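Local coordinates for protein 3-hydroxyisobutyryl-CoA hydrolase (Mycobacterium thermoresistibile, PDB 4HDT) that probably hydrolyses 3-hydroxy-2-methylpropanoyl-CoA to 3-hydroxy-2-methylpropanoate and free CoA, and belongs to the crotonase-like family, at residues A244-H249 against G255-L260. Residues are numbered along the deposited sequence; the frame is centred on the assembly and turned at random.
Sequences AALRAH and GEAADL
Arg247 lies over Ala258 and ends on Asp259, joining the two arms of a helical hairpin. Helices 239-249 and 252-261 follow one another through a short link, and the N-to-C directions of their facing segments differ by 147°. The axes are 8.3 Å apart, and Ala258 CB points at the other helix and touches Leu246 CB and the Arg247 side chain. In the arginine, CG stands anti to the carbonyl carbon, beside the backbone N (chi1 -65°), and the chain bends at chi2, which carries it across the gap. Its CG packs on Ala258 CB at 3.9 Å, and NE passes beside the same methyl. At CZ the group is flat over that methyl: Ala258 CB sits 3.5 Å above the guanidinium plane, over its centre. Both terminal nitrogens then grip one oxygen, end-on. NH2 donates to the anti lone pair of Asp259 OD1 at 2.8 Å, whereas NH1 reaches Asp259 OD1 at 3.0 Å from above the carboxylate plane. Both N-H...O bonds are clearly bent, as expected when two donors share one acceptor. This salt bridge borders the exposed side of the interface. Inward, Leu246 CB meets Ala258 CB at 3.9 Å, while Trp229 and Cys233 of helix 227-233 also touch the leucine, tying the hairpin to the preceding helix. Helix 164-171 contacts Ala257 through His167 and Thr171. The hairpin thus packs within the helical part of the crotonase-like chain, away from the zinc sites. On the buried side, Leu246 CD1 rests 4.2 Å from Ala257 CB.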
loop_
_atom_site.group_PDB
_atom_site.type_symbol
_atom_site.label_atom_id
_atom_site.label_comp_id
_atom_site.label_asym_id
_atom_site.label_seq_id
_atom_site.Cartn_x
_atom_site.Cartn_y
_atom_site.Cartn_z
ATOM N N ALA A 244 -16.190 -15.350 12.817
ATOM C CA ALA A 244 -16.755 -16.601 13.400
ATOM C C ALA A 244 -15.963 -17.834 13.014
ATOM O O ALA A 244 -15.711 -18.691 13.850
ATOM C CB ALA A 244 -18.228 -16.775 13.026
ATOM N N ALA A 245 -15.552 -17.906 11.753
ATOM C CA ALA A 245 -14.792 -19.056 11.294
ATOM C C ALA A 245 -13.403 -19.091 11.926
ATOM O O ALA A 245 -12.921 -20.147 12.323
ATOM C CB ALA A 245 -14.667 -19.013 9.784
ATOM N N LEU A 246 -12.741 -17.927 11.997
ATOM C CA LEU A 246 -11.421 -17.864 12.626
ATOM C C LEU A 246 -11.550 -18.321 14.095
ATOM O O LEU A 246 -10.714 -19.077 14.587
ATOM C CB LEU A 246 -10.841 -16.431 12.577
ATOM C CG LEU A 246 -10.416 -15.936 11.213
ATOM C CD1 LEU A 246 -10.270 -14.410 11.187
ATOM C CD2 LEU A 246 -9.134 -16.643 10.765
ATOM N N ARG A 247 -12.611 -17.911 14.775
ATOM C CA ARG A 247 -12.761 -18.325 16.175
ATOM C C ARG A 247 -13.066 -19.792 16.275
ATOM O O ARG A 247 -12.520 -20.475 17.149
ATOM C CB ARG A 247 -13.794 -17.486 16.914
ATOM C CG ARG A 247 -13.331 -16.039 17.003
ATOM C CD ARG A 247 -13.732 -15.358 18.258
ATOM N NE ARG A 247 -13.269 -13.977 18.355
ATOM C CZ ARG A 247 -12.028 -13.583 18.666
ATOM N NH1 ARG A 247 -11.039 -14.447 18.863
ATOM N NH2 ARG A 247 -11.773 -12.288 18.747
ATOM N N ALA A 248 -13.920 -20.284 15.384
ATOM C CA ALA A 248 -14.284 -21.679 15.424
ATOM C C ALA A 248 -13.107 -22.617 15.123
ATOM O O ALA A 248 -13.093 -23.745 15.665
ATOM C CB ALA A 248 -15.467 -21.998 14.518
ATOM N N HIS A 249 -12.151 -22.200 14.284
ATOM C CA HIS A 249 -10.972 -23.013 13.952
ATOM C C HIS A 249 -10.155 -23.351 15.178
ATOM O O HIS A 249 -9.547 -24.429 15.242
ATOM C CB HIS A 249 -10.156 -22.400 12.802
ATOM C CG HIS A 249 -8.864 -23.092 12.494
ATOM N ND1 HIS A 249 -8.794 -24.315 11.846
ATOM C CD2 HIS A 249 -7.591 -22.668 12.619
ATOM C CE1 HIS A 249 -7.528 -24.622 11.631
ATOM N NE2 HIS A 249 -6.778 -23.641 12.114
ATOM N N GLY A 255 -7.015 -17.238 16.044
ATOM C CA GLY A 255 -7.600 -16.451 17.142
ATOM C C GLY A 255 -7.010 -15.074 17.203
ATOM O O GLY A 255 -7.732 -14.105 17.460
ATOM N N GLU A 256 -5.701 -14.994 17.003
ATOM C CA GLU A 256 -4.976 -13.744 16.949
ATOM C C GLU A 256 -5.472 -12.865 15.816
ATOM O O GLU A 256 -5.629 -11.639 15.977
ATOM C CB GLU A 256 -3.494 -13.972 16.728
ATOM N N ALA A 257 -5.716 -13.468 14.656
ATOM C CA ALA A 257 -6.281 -12.734 13.533
ATOM C C ALA A 257 -7.645 -12.196 13.867
ATOM O O ALA A 257 -7.939 -11.040 13.603
ATOM C CB ALA A 257 -6.347 -13.606 12.286
ATOM N N ALA A 258 -8.510 -13.027 14.418
ATOM C CA ALA A 258 -9.832 -12.592 14.850
ATOM C C ALA A 258 -9.779 -11.453 15.843
ATOM O O ALA A 258 -10.518 -10.474 15.723
ATOM C CB ALA A 258 -10.615 -13.759 15.426
ATOM N N ASP A 259 -8.924 -11.573 16.838
ATOM C CA ASP A 259 -8.784 -10.509 17.844
ATOM C C ASP A 259 -8.389 -9.195 17.205
ATOM O O ASP A 259 -8.865 -8.136 17.649
ATOM C CB ASP A 259 -7.707 -10.863 18.879
ATOM C CG ASP A 259 -8.131 -11.996 19.862
ATOM O OD1 ASP A 259 -9.318 -12.353 20.032
ATOM O OD2 ASP A 259 -7.225 -12.563 20.516
ATOM N N LEU A 260 -7.497 -9.260 16.218
ATOM C CA LEU A 260 -6.984 -8.020 15.577
ATOM C C LEU A 260 -8.078 -7.376 14.715
ATOM O O LEU A 260 -8.316 -6.164 14.805
ATOM C CB LEU A 260 -5.672 -8.240 14.823
ATOM C CG LEU A 260 -4.925 -7.029 14.276
ATOM C CD1 LEU A 260 -4.711 -6.011 15.379
ATOM C CD2 LEU A 260 -3.594 -7.385 13.623
#